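Local structure of ornithine aminotransferase (Plasmodium falciparum, 3LG0) at residues Y48-L52 with Q395-C399; L100-D104 with K254-L260; K262-G266 with I302-L307; D363-K367 with K408-D412. The protein probably catalyses the pyridoxal-phosphate-dependent transfer of the delta-amino group of ornithine to 2-oxoglutarate, giving glutamate gamma-semialdehyde and glutamate, and works as a homodimer. Residues are numbered along the deposited sequence.

The four contacts illustrate how bonding chemistry varies with place in the fold of a class-III aminotransferase. Contacts 1 and 4 share helix 393-412, near its start and its C-terminal end, with centres about 16 Å apart; contact 1 is largely buried, contact 4 at the surface. Contacts 2 and 3 belong to the part of the chain that carries Lys262 and meet directly, Leu100 CD2 lying 3.7 Å from Leu307 CD1. Contact 3, wholly buried, relies on apolar groups and a CA-H...O approach. Contact 2 adds two hydrogen bonds, one between buried residues and one from the exposed Lys254; contact 1 combines sulfur-aromatic packing with a hydroxyl-carboxylate bond, and contact 4 rests on phenylalanine rings and a lysine.

Contact 1 (Y48-L52 with Q395-C399); sequences YYDFL and QLDEC
Tyr49 lays one face of its ring over the thiol of Cys399, whose SG sits 3.4 Å from that ring's centroid and 12° off its normal. Tyr49 belongs to the extended strand 48-50, and residues 395-399 form a helical turn in which Cys399 N bonds to Gln395 O at 2.9 Å. The two short axes approach to 10.9 Å and cross at -108°, with Tyr49 and Cys399 closest in register, CA to CA 7.8 Å. Chi1 m (-80°) carries the tyrosine ring to the helix, where Tyr49 OH donates to Glu398 OE1 at 2.8 Å; Glu398 reaches it with chi1 and chi2 both t. Beyond the strand, Phe51 brings its CE1 to 3.4 Å from Cys399 SG, a sulfur-aromatic contact, while its ring edge meets Leu396, CZ to CD2 4.1 Å. After Tyr49 the chain bends through an Asx turn, Leu52 N to Asp50 OD1 2.9 Å. Helix 393-412 thus packs on the sheet containing strands 47-50 and 373-378, and Leu373 of the latter also touches Cys399. The chemistry implies a graded interface: a buried sulfur touching two rings, over the Tyr49 face and obliquely at Phe51, and a hydroxyl-carboxylate bond toward exposed Glu398.

Contact 2 (L100-D104 with K254-L260); sequences LFGYD and KPDVILL
Two hydrogen bonds tie the turn after helix 88-101 to the approach to strand 257-260: Tyr103 OH donates to Pro255 O at 2.5 Å, and Lys254 NZ to Gly102 O at 3.0 Å. The strand belongs to the mixed seven-stranded sheet of the PLP-dependent aminotransferase fold, between strands 229-233 and 272-276. Gly102, the first residue past the helix, has positive phi (77/50), and Tyr103 then turns extended (-129/152), its CA 8.7 Å from Val257 CA. Lys254, t at chi1 to chi3 and m at chi4, curls over the tyrosine face, giving a cation-pi contact with NZ 4.0 Å from the Tyr103 ring centroid and a CH-pi contact from CE at 4.1 Å. Tyr103 uses chi1 m; its CZ packs at 3.6 Å against Ile258 CG1. Farther along the strand, Leu260 meets Phe101 (chi1 m) at the end of helix 88-101, and Leu307 of helix 297-312 also touches Phe101. Leu260 CD1 lies over the Phe101 ring face, 4.0 Å from its centroid and 3.7 Å from Phe101 CZ.

Contact 3 (K262-G266 with I302-L307); sequences KALSG and ICVEAL
Leu264 has the largest buried area here, 83 Å², and meets segment 302-307 of helix 297-312 with both backbone and side chain. It sits in the 3-10 turn 263-265, where Gly266 N bonds to Ala263 O at 2.9 Å. Leu264 O points at the helix: Cys303 CA lies 3.2 Å away in a CA-H...O contact, and Ala306 CB 3.3 Å away. With chi1 m and chi2 t, Leu264 CD2 reaches Cys303 SG at 3.6 Å and Leu307 CD1 at 4.2 Å. Ala306 is next in buried area, its small CB also lying 3.7 Å from Ser265 C and 3.8 Å from Gly266 N. Ser265 and Cys303 are the nearest CA pair, 5.0 Å apart. Ser265 O lies 3.6 Å from Ile302 CG2, while Ser265 OG bonds to Tyr269 O. Gly266 leaves the turn with positive phi (49/33). Helix 297-312 thereby backs the segment following Lys262, the lysine that probably forms the Schiff base with pyridoxal phosphate, as in its relatives, although no cofactor is attached to it here; the arrangement belongs to the cofactor site of class-III aminotransferases.

Contact 4 (D363-K367 with K408-D412); sequences DICLK and KFFDD
Both segments are helical, and their short axes pass 11.2 Å apart with a signed crossing angle of 130°, so the helices run obliquely antiparallel. Lys367 N bonds to Asp363 O and Asp412 N to Lys408 O, each at 2.8 Å. Two CA pairs set the register: Ile364 with Phe410 at 7.9 Å and Lys367 with Phe409 at 8.8 Å. This is surface helix-helix packing through aromatic rings: the backbones do not meet directly, and two phenylalanines bridge the space. Phe410, with chi1 m, turns a face to Ile364, whose CG1 lies 3.9 Å from the ring centroid in a CH-pi contact and 3.7 Å from Phe410 CE2. Phe410 CZ comes 3.7 Å from Asp363 C, and the ring edge meets Lys367, Phe410 CE2 to Lys367 CB 3.9 Å. Phe409, with chi1 t, faces the far end of Lys367, which (chi1 t, chi2 p, chi3 and chi4 t) places CE 3.8 Å and NZ 4.1 Å from the Phe409 ring centroid, a CH-pi and cation-pi pair; NZ also forms a salt bridge with Glu370. Lys408 NZ forms a salt bridge with Asp412 OD2 at 2.8 Å, one turn on. Helix 361-370, which leads into strand 373-378, is thus joined to the C-terminal end of helix 393-412, with Val359 touching both Ile364 and Phe410 and Asp411 holding the region just before strand 340-346.

Contact 1 (Y48-L52 with Q395-C399)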
loop_
_atom_site.group_PDB
_atom_site.type_symbol
_atom_site.label_atom_id
_atom_site.label_comp_id
_atom_site.label_asym_id
_atom_site.label_seq_id
_atom_site.Cartn_x
_atom_site.Cartn_y
_atom_site.Cartn_z
ATOM N N TYR A 48 6.521 -0.596 27.903
ATOM C CA TYR A 48 7.839 -0.781 27.300
ATOM C C TYR A 48 8.256 0.448 26.501
ATOM O O TYR A 48 7.425 1.155 25.918
ATOM C CB TYR A 48 7.853 -1.994 26.361
ATOM C CG TYR A 48 7.252 -3.271 26.903
ATOM C CD1 TYR A 48 5.871 -3.459 26.926
ATOM C CD2 TYR A 48 8.059 -4.306 27.357
ATOM C CE1 TYR A 48 5.312 -4.633 27.407
ATOM C CE2 TYR A 48 7.508 -5.482 27.843
ATOM C CZ TYR A 48 6.136 -5.638 27.861
ATOM O OH TYR A 48 5.566 -6.802 28.322
ATOM N N TYR A 49 9.554 0.695 26.474
ATOM C CA TYR A 49 10.105 1.644 25.535
ATOM C C TYR A 49 10.071 0.991 24.160
ATOM O O TYR A 49 10.561 -0.137 23.984
ATOM C CB TYR A 49 11.548 1.991 25.897
ATOM C CG TYR A 49 11.709 3.007 27.013
ATOM C CD1 TYR A 49 12.068 2.609 28.301
ATOM C CD2 TYR A 49 11.522 4.367 26.771
ATOM C CE1 TYR A 49 12.222 3.546 29.323
ATOM C CE2 TYR A 49 11.678 5.309 27.781
ATOM C CZ TYR A 49 12.024 4.893 29.054
ATOM O OH TYR A 49 12.166 5.818 30.069
ATOM N N ASP A 50 9.495 1.693 23.187
ATOM C CA ASP A 50 9.474 1.216 21.806
ATOM C C ASP A 50 10.756 1.626 21.111
ATOM O O ASP A 50 10.927 2.794 20.788
ATOM C CB ASP A 50 8.292 1.804 21.045
ATOM C CG ASP A 50 8.173 1.249 19.628
ATOM O OD1 ASP A 50 9.153 0.656 19.125
ATOM O OD2 ASP A 50 7.089 1.399 19.025
ATOM N N PHE A 51 11.642 0.664 20.871
ATOM C CA PHE A 51 12.926 0.965 20.244
ATOM C C PHE A 51 13.012 0.555 18.776
ATOM O O PHE A 51 14.102 0.516 18.186
ATOM C CB PHE A 51 14.114 0.444 21.086
ATOM C CG PHE A 51 14.794 1.539 21.852
ATOM C CD1 PHE A 51 14.082 2.288 22.780
ATOM C CD2 PHE A 51 16.108 1.873 21.595
ATOM C CE1 PHE A 51 14.687 3.327 23.469
ATOM C CE2 PHE A 51 16.726 2.913 22.292
ATOM C CZ PHE A 51 16.012 3.642 23.219
ATOM N N LEU A 52 11.842 0.273 18.200
ATOM C CA LEU A 52 11.710 0.022 16.776
ATOM C C LEU A 52 11.022 1.190 16.073
ATOM O O LEU A 52 11.365 1.533 14.950
ATOM C CB LEU A 52 10.916 -1.252 16.549
ATOM C CG LEU A 52 11.147 -1.918 15.208
ATOM C CD1 LEU A 52 12.621 -2.202 15.082
ATOM C CD2 LEU A 52 10.340 -3.194 15.107
ATOM N N GLN A 395 15.078 9.824 29.594
ATOM C CA GLN A 395 14.589 8.556 29.085
ATOM C C GLN A 395 15.709 7.745 28.417
ATOM O O GLN A 395 15.808 6.531 28.615
ATOM C CB GLN A 395 13.409 8.791 28.151
ATOM C CG GLN A 395 12.130 9.067 28.902
ATOM C CD GLN A 395 11.042 9.634 28.035
ATOM O OE1 GLN A 395 11.295 10.131 26.939
ATOM N NE2 GLN A 395 9.818 9.585 28.531
ATOM N N LEU A 396 16.569 8.413 27.650
ATOM C CA LEU A 396 17.664 7.719 26.960
ATOM C C LEU A 396 18.684 7.187 27.949
ATOM O O LEU A 396 19.373 6.198 27.682
ATOM C CB LEU A 396 18.349 8.633 25.948
ATOM C CG LEU A 396 17.768 8.724 24.541
ATOM C CD1 LEU A 396 18.588 9.688 23.715
ATOM C CD2 LEU A 396 17.736 7.354 23.887
ATOM N N ASP A 397 18.786 7.859 29.091
ATOM C CA ASP A 397 19.668 7.403 30.146
ATOM C C ASP A 397 19.109 6.102 30.726
ATOM O O ASP A 397 19.836 5.121 30.926
ATOM C CB ASP A 397 19.824 8.482 31.233
ATOM C CG ASP A 397 20.690 9.663 30.777
ATOM O OD1 ASP A 397 21.512 9.497 29.845
ATOM O OD2 ASP A 397 20.545 10.761 31.361
ATOM N N GLU A 398 17.805 6.091 30.984
ATOM C CA GLU A 398 17.177 4.892 31.506
ATOM C C GLU A 398 17.335 3.743 30.512
ATOM O O GLU A 398 17.603 2.603 30.899
ATOM C CB GLU A 398 15.706 5.141 31.769
ATOM C CG GLU A 398 15.024 3.946 32.413
ATOM C CD GLU A 398 13.593 4.241 32.765
ATOM O OE1 GLU A 398 13.185 5.419 32.624
ATOM O OE2 GLU A 398 12.886 3.300 33.180
ATOM N N CYS A 399 17.173 4.047 29.226
ATOM C CA CYS A 399 17.263 3.013 28.204
ATOM C C CYS A 399 18.674 2.489 28.105
ATOM O O CYS A 399 18.887 1.300 27.859
ATOM C CB CYS A 399 16.785 3.528 26.852
ATOM S SG CYS A 399 15.015 3.754 26.811
#

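Contact 2 (L100-D104 with K254-L260)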
loop_
_atom_site.group_PDB
_atom_site.type_symbol
_atom_site.label_atom_id
_atom_site.label_comp_id
_atom_site.label_asym_id
_atom_site.label_seq_id
_atom_site.Cartn_x
_atom_site.Cartn_y
_atom_site.Cartn_z
ATOM N N LEU A 100 8.913 22.584 0.982
ATOM C CA LEU A 100 9.726 22.140 2.106
ATOM C C LEU A 100 11.077 21.559 1.715
ATOM O O LEU A 100 12.100 21.897 2.319
ATOM C CB LEU A 100 8.955 21.123 2.943
ATOM C CG LEU A 100 9.655 20.621 4.210
ATOM C CD1 LEU A 100 10.051 21.783 5.131
ATOM C CD2 LEU A 100 8.751 19.642 4.940
ATOM N N PHE A 101 11.085 20.685 0.709
ATOM C CA PHE A 101 12.296 19.931 0.382
ATOM C C PHE A 101 13.069 20.529 -0.777
ATOM O O PHE A 101 14.223 20.160 -1.019
ATOM C CB PHE A 101 11.965 18.455 0.097
ATOM C CG PHE A 101 11.585 17.669 1.330
ATOM C CD1 PHE A 101 12.556 17.120 2.148
ATOM C CD2 PHE A 101 10.255 17.500 1.674
ATOM C CE1 PHE A 101 12.205 16.399 3.289
ATOM C CE2 PHE A 101 9.896 16.790 2.804
ATOM C CZ PHE A 101 10.875 16.238 3.619
ATOM N N GLY A 102 12.428 21.440 -1.499
ATOM C CA GLY A 102 13.076 22.114 -2.600
ATOM C C GLY A 102 13.182 21.282 -3.863
ATOM O O GLY A 102 14.255 21.171 -4.461
ATOM N N TYR A 103 12.064 20.695 -4.273
ATOM C CA TYR A 103 11.999 20.017 -5.560
ATOM C C TYR A 103 10.786 20.533 -6.314
ATOM O O TYR A 103 9.804 20.977 -5.695
ATOM C CB TYR A 103 11.943 18.494 -5.373
ATOM C CG TYR A 103 13.263 17.918 -4.932
ATOM C CD1 TYR A 103 14.159 17.403 -5.857
ATOM C CD2 TYR A 103 13.622 17.902 -3.592
ATOM C CE1 TYR A 103 15.387 16.877 -5.452
ATOM C CE2 TYR A 103 14.848 17.375 -3.172
ATOM C CZ TYR A 103 15.727 16.869 -4.111
ATOM O OH TYR A 103 16.945 16.354 -3.717
ATOM N N ASP A 104 10.859 20.489 -7.644
ATOM C CA ASP A 104 9.758 20.955 -8.489
ATOM C C ASP A 104 8.485 20.166 -8.211
ATOM O O ASP A 104 7.413 20.745 -8.063
ATOM C CB ASP A 104 10.105 20.831 -9.974
ATOM C CG ASP A 104 11.222 21.761 -10.396
ATOM O OD1 ASP A 104 11.394 22.812 -9.772
ATOM O OD2 ASP A 104 11.932 21.440 -11.359
ATOM N N LYS A 254 22.829 17.316 -2.663
ATOM C CA LYS A 254 21.399 17.302 -2.969
ATOM C C LYS A 254 21.132 16.302 -4.086
ATOM O O LYS A 254 21.542 16.509 -5.223
ATOM C CB LYS A 254 20.880 18.693 -3.342
ATOM C CG LYS A 254 19.357 18.745 -3.574
ATOM C CD LYS A 254 18.805 20.157 -3.404
ATOM C CE LYS A 254 17.327 20.260 -3.771
ATOM N NZ LYS A 254 17.086 20.361 -5.255
ATOM N N PRO A 255 20.463 15.194 -3.759
ATOM C CA PRO A 255 20.196 14.151 -4.756
ATOM C C PRO A 255 19.224 14.653 -5.830
ATOM O O PRO A 255 18.459 15.591 -5.563
ATOM C CB PRO A 255 19.563 13.025 -3.922
ATOM C CG PRO A 255 19.981 13.312 -2.513
ATOM C CD PRO A 255 20.021 14.802 -2.412
ATOM N N ASP A 256 19.256 14.049 -7.019
ATOM C CA ASP A 256 18.306 14.405 -8.076
ATOM C C ASP A 256 16.904 13.922 -7.718
ATOM O O ASP A 256 15.908 14.570 -8.045
ATOM C CB ASP A 256 18.701 13.778 -9.405
ATOM C CG ASP A 256 20.086 14.175 -9.845
ATOM O OD1 ASP A 256 20.296 15.373 -10.119
ATOM O OD2 ASP A 256 20.962 13.286 -9.912
ATOM N N VAL A 257 16.841 12.770 -7.051
ATOM C CA VAL A 257 15.574 12.147 -6.701
ATOM C C VAL A 257 15.599 11.686 -5.248
ATOM O O VAL A 257 16.556 11.059 -4.799
ATOM C CB VAL A 257 15.287 10.957 -7.630
ATOM C CG1 VAL A 257 13.970 10.294 -7.253
ATOM C CG2 VAL A 257 15.268 11.413 -9.113
ATOM N N ILE A 258 14.557 12.023 -4.503
ATOM C CA ILE A 258 14.416 11.581 -3.117
ATOM C C ILE A 258 13.215 10.647 -2.966
ATOM O O ILE A 258 12.150 10.930 -3.519
ATOM C CB ILE A 258 14.204 12.772 -2.178
ATOM C CG1 ILE A 258 15.376 13.744 -2.269
ATOM C CG2 ILE A 258 14.023 12.291 -0.726
ATOM C CD1 ILE A 258 16.603 13.288 -1.536
ATOM N N LEU A 259 13.397 9.542 -2.230
ATOM C CA LEU A 259 12.285 8.683 -1.782
ATOM C C LEU A 259 11.974 8.907 -0.289
ATOM O O LEU A 259 12.867 8.831 0.562
ATOM C CB LEU A 259 12.596 7.192 -1.965
ATOM C CG LEU A 259 13.176 6.614 -3.242
ATOM C CD1 LEU A 259 12.878 5.113 -3.274
ATOM C CD2 LEU A 259 12.573 7.304 -4.422
ATOM N N LEU A 260 10.706 9.133 0.031
ATOM C CA LEU A 260 10.280 9.323 1.411
ATOM C C LEU A 260 9.162 8.352 1.764
ATOM O O LEU A 260 8.432 7.892 0.884
ATOM C CB LEU A 260 9.760 10.750 1.627
ATOM C CG LEU A 260 10.708 11.945 1.465
ATOM C CD1 LEU A 260 9.943 13.256 1.640
ATOM C CD2 LEU A 260 11.831 11.862 2.485
#

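Contact 3 (K262-G266 with I302-L307)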
loop_
_atom_site.group_PDB
_atom_site.type_symbol
_atom_site.label_atom_id
_atom_site.label_comp_id
_atom_site.label_asym_id
_atom_site.label_seq_id
_atom_site.Cartn_x
_atom_site.Cartn_y
_atom_site.Cartn_z
ATOM N N LYS A 262 7.232 6.093 5.578
ATOM C CA LYS A 262 7.184 5.842 7.025
ATOM C C LYS A 262 6.686 7.017 7.856
ATOM O O LYS A 262 5.490 7.145 8.085
ATOM C CB LYS A 262 8.546 5.377 7.560
ATOM C CG LYS A 262 9.112 4.143 6.868
ATOM C CD LYS A 262 8.129 2.986 6.894
ATOM C CE LYS A 262 8.776 1.675 6.431
ATOM N NZ LYS A 262 7.781 0.540 6.376
ATOM N N ALA A 263 7.606 7.859 8.326
ATOM C CA ALA A 263 7.225 8.992 9.170
ATOM C C ALA A 263 6.362 10.054 8.466
ATOM O O ALA A 263 5.753 10.893 9.129
ATOM C CB ALA A 263 8.452 9.623 9.836
ATOM N N LEU A 264 6.273 9.994 7.137
ATOM C CA LEU A 264 5.381 10.906 6.393
ATOM C C LEU A 264 3.994 10.997 7.002
ATOM O O LEU A 264 3.285 11.976 6.787
ATOM C CB LEU A 264 5.218 10.473 4.945
ATOM C CG LEU A 264 6.200 10.981 3.889
ATOM C CD1 LEU A 264 5.816 10.420 2.538
ATOM C CD2 LEU A 264 6.230 12.512 3.851
ATOM N N SER A 265 3.599 9.967 7.749
ATOM C CA SER A 265 2.244 9.893 8.265
ATOM C C SER A 265 2.198 9.811 9.783
ATOM O O SER A 265 1.127 9.677 10.369
ATOM C CB SER A 265 1.551 8.650 7.714
ATOM O OG SER A 265 2.010 7.491 8.385
ATOM N N GLY A 266 3.354 9.861 10.423
ATOM C CA GLY A 266 3.395 9.573 11.845
ATOM C C GLY A 266 2.669 8.286 12.189
ATOM O O GLY A 266 2.055 8.178 13.258
ATOM N N ILE A 302 -3.093 14.135 6.354
ATOM C CA ILE A 302 -2.292 13.521 7.417
ATOM C C ILE A 302 -0.818 13.829 7.210
ATOM O O ILE A 302 -0.106 14.176 8.149
ATOM C CB ILE A 302 -2.482 11.990 7.471
ATOM C CG1 ILE A 302 -3.865 11.655 8.010
ATOM C CG2 ILE A 302 -1.392 11.335 8.326
ATOM C CD1 ILE A 302 -4.321 10.265 7.682
ATOM N N CYS A 303 -0.370 13.705 5.963
ATOM C CA CYS A 303 1.030 13.938 5.635
ATOM C C CYS A 303 1.508 15.361 5.986
ATOM O O CYS A 303 2.541 15.526 6.624
ATOM C CB CYS A 303 1.322 13.626 4.157
ATOM S SG CYS A 303 3.008 14.061 3.733
ATOM N N VAL A 304 0.771 16.384 5.563
ATOM C CA VAL A 304 1.139 17.754 5.909
ATOM C C VAL A 304 1.235 17.946 7.426
ATOM O O VAL A 304 2.203 18.497 7.926
ATOM C CB VAL A 304 0.156 18.791 5.316
ATOM C CG1 VAL A 304 0.525 20.212 5.794
ATOM C CG2 VAL A 304 0.170 18.724 3.788
ATOM N N GLU A 305 0.236 17.475 8.160
ATOM C CA GLU A 305 0.244 17.654 9.599
ATOM C C GLU A 305 1.383 16.890 10.273
ATOM O O GLU A 305 1.985 17.381 11.224
ATOM C CB GLU A 305 -1.095 17.272 10.230
ATOM C CG GLU A 305 -1.126 17.517 11.732
ATOM C CD GLU A 305 -0.908 18.988 12.083
ATOM O OE1 GLU A 305 -1.282 19.847 11.262
ATOM O OE2 GLU A 305 -0.360 19.287 13.166
ATOM N N ALA A 306 1.685 15.697 9.777
ATOM C CA ALA A 306 2.751 14.896 10.361
ATOM C C ALA A 306 4.103 15.590 10.246
ATOM O O ALA A 306 4.925 15.504 11.151
ATOM C CB ALA A 306 2.789 13.501 9.715
ATOM N N LEU A 307 4.343 16.270 9.129
ATOM C CA LEU A 307 5.613 16.958 8.935
ATOM C C LEU A 307 5.624 18.271 9.730
ATOM O O LEU A 307 6.657 18.676 10.268
ATOM C CB LEU A 307 5.904 17.194 7.441
ATOM C CG LEU A 307 6.273 15.968 6.587
ATOM C CD1 LEU A 307 7.110 16.361 5.387
ATOM C CD2 LEU A 307 7.038 14.963 7.418
#

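Contact 4 (D363-K367 with K408-D412)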
loop_
_atom_site.group_PDB
_atom_site.type_symbol
_atom_site.label_atom_id
_atom_site.label_comp_id
_atom_site.label_asym_id
_atom_site.label_seq_id
_atom_site.Cartn_x
_atom_site.Cartn_y
_atom_site.Cartn_z
ATOM N N ASP A 363 17.261 -14.203 21.483
ATOM C CA ASP A 363 17.239 -14.233 22.955
ATOM C C ASP A 363 17.562 -12.872 23.564
ATOM O O ASP A 363 16.974 -12.471 24.567
ATOM C CB ASP A 363 18.183 -15.309 23.508
ATOM C CG ASP A 363 17.731 -16.721 23.154
ATOM O OD1 ASP A 363 16.519 -16.928 22.924
ATOM O OD2 ASP A 363 18.586 -17.632 23.091
ATOM N N ILE A 364 18.490 -12.152 22.943
ATOM C CA ILE A 364 18.806 -10.796 23.384
ATOM C C ILE A 364 17.567 -9.901 23.325
ATOM O O ILE A 364 17.274 -9.180 24.277
ATOM C CB ILE A 364 19.980 -10.190 22.573
ATOM C CG1 ILE A 364 21.261 -10.996 22.818
ATOM C CG2 ILE A 364 20.180 -8.723 22.932
ATOM C CD1 ILE A 364 22.433 -10.580 21.954
ATOM N N CYS A 365 16.827 -9.976 22.220
ATOM C CA CYS A 365 15.596 -9.202 22.067
ATOM C C CYS A 365 14.547 -9.598 23.101
ATOM O O CYS A 365 13.881 -8.744 23.684
ATOM C CB CYS A 365 15.029 -9.352 20.645
ATOM S SG CYS A 365 16.081 -8.635 19.378
ATOM N N LEU A 366 14.406 -10.898 23.330
ATOM C CA LEU A 366 13.498 -11.384 24.365
ATOM C C LEU A 366 13.904 -10.841 25.731
ATOM O O LEU A 366 13.049 -10.510 26.546
ATOM C CB LEU A 366 13.462 -12.914 24.402
ATOM C CG LEU A 366 12.965 -13.633 23.148
ATOM C CD1 LEU A 366 12.847 -15.136 23.392
ATOM C CD2 LEU A 366 11.648 -13.079 22.702
ATOM N N LYS A 367 15.210 -10.737 25.974
ATOM C CA LYS A 367 15.692 -10.199 27.245
ATOM C C LYS A 367 15.447 -8.692 27.360
ATOM O O LYS A 367 15.100 -8.189 28.436
ATOM C CB LYS A 367 17.178 -10.515 27.449
ATOM C CG LYS A 367 17.647 -10.449 28.899
ATOM C CD LYS A 367 16.978 -11.550 29.727
ATOM C CE LYS A 367 17.435 -11.526 31.180
ATOM N NZ LYS A 367 16.776 -12.592 31.985
ATOM N N LYS A 408 24.956 -7.237 29.739
ATOM C CA LYS A 408 25.670 -7.766 30.899
ATOM C C LYS A 408 25.285 -9.219 31.158
ATOM O O LYS A 408 26.145 -10.075 31.344
ATOM C CB LYS A 408 25.362 -6.916 32.132
ATOM C CG LYS A 408 26.342 -7.085 33.285
ATOM C CD LYS A 408 25.792 -6.436 34.543
ATOM C CE LYS A 408 26.774 -6.545 35.717
ATOM N NZ LYS A 408 27.084 -7.953 36.126
ATOM N N PHE A 409 23.983 -9.484 31.144
ATOM C CA PHE A 409 23.448 -10.832 31.330
ATOM C C PHE A 409 24.081 -11.866 30.403
ATOM O O PHE A 409 24.512 -12.925 30.860
ATOM C CB PHE A 409 21.920 -10.829 31.169
ATOM C CG PHE A 409 21.294 -12.198 31.215
ATOM C CD1 PHE A 409 21.089 -12.840 32.428
ATOM C CD2 PHE A 409 20.910 -12.836 30.050
ATOM C CE1 PHE A 409 20.518 -14.093 32.477
ATOM C CE2 PHE A 409 20.341 -14.098 30.082
ATOM C CZ PHE A 409 20.139 -14.730 31.301
ATOM N N PHE A 410 24.143 -11.576 29.107
ATOM C CA PHE A 410 24.781 -12.509 28.179
ATOM C C PHE A 410 26.301 -12.612 28.343
ATOM O O PHE A 410 26.888 -13.653 28.052
ATOM C CB PHE A 410 24.397 -12.205 26.728
ATOM C CG PHE A 410 22.975 -12.541 26.424
ATOM C CD1 PHE A 410 22.624 -13.825 26.052
ATOM C CD2 PHE A 410 21.979 -11.592 26.584
ATOM C CE1 PHE A 410 21.307 -14.144 25.815
ATOM C CE2 PHE A 410 20.672 -11.904 26.349
ATOM C CZ PHE A 410 20.331 -13.181 25.961
ATOM N N ASP A 411 26.934 -11.535 28.801
ATOM C CA ASP A 411 28.367 -11.575 29.065
ATOM C C ASP A 411 28.635 -12.449 30.286
ATOM O O ASP A 411 29.507 -13.302 30.258
ATOM C CB ASP A 411 28.931 -10.167 29.289
ATOM C CG ASP A 411 29.165 -9.408 27.978
ATOM O OD1 ASP A 411 29.469 -10.042 26.936
ATOM O OD2 ASP A 411 29.046 -8.162 27.998
ATOM N N ASP A 412 27.866 -12.235 31.349
ATOM C CA ASP A 412 28.043 -12.976 32.589
ATOM C C ASP A 412 27.830 -14.485 32.397
ATOM O O ASP A 412 28.332 -15.288 33.172
ATOM C CB ASP A 412 27.116 -12.423 33.686
ATOM C CG ASP A 412 27.549 -11.062 34.177
ATOM O OD1 ASP A 412 28.562 -10.553 33.665
ATOM O OD2 ASP A 412 26.892 -10.493 35.074
#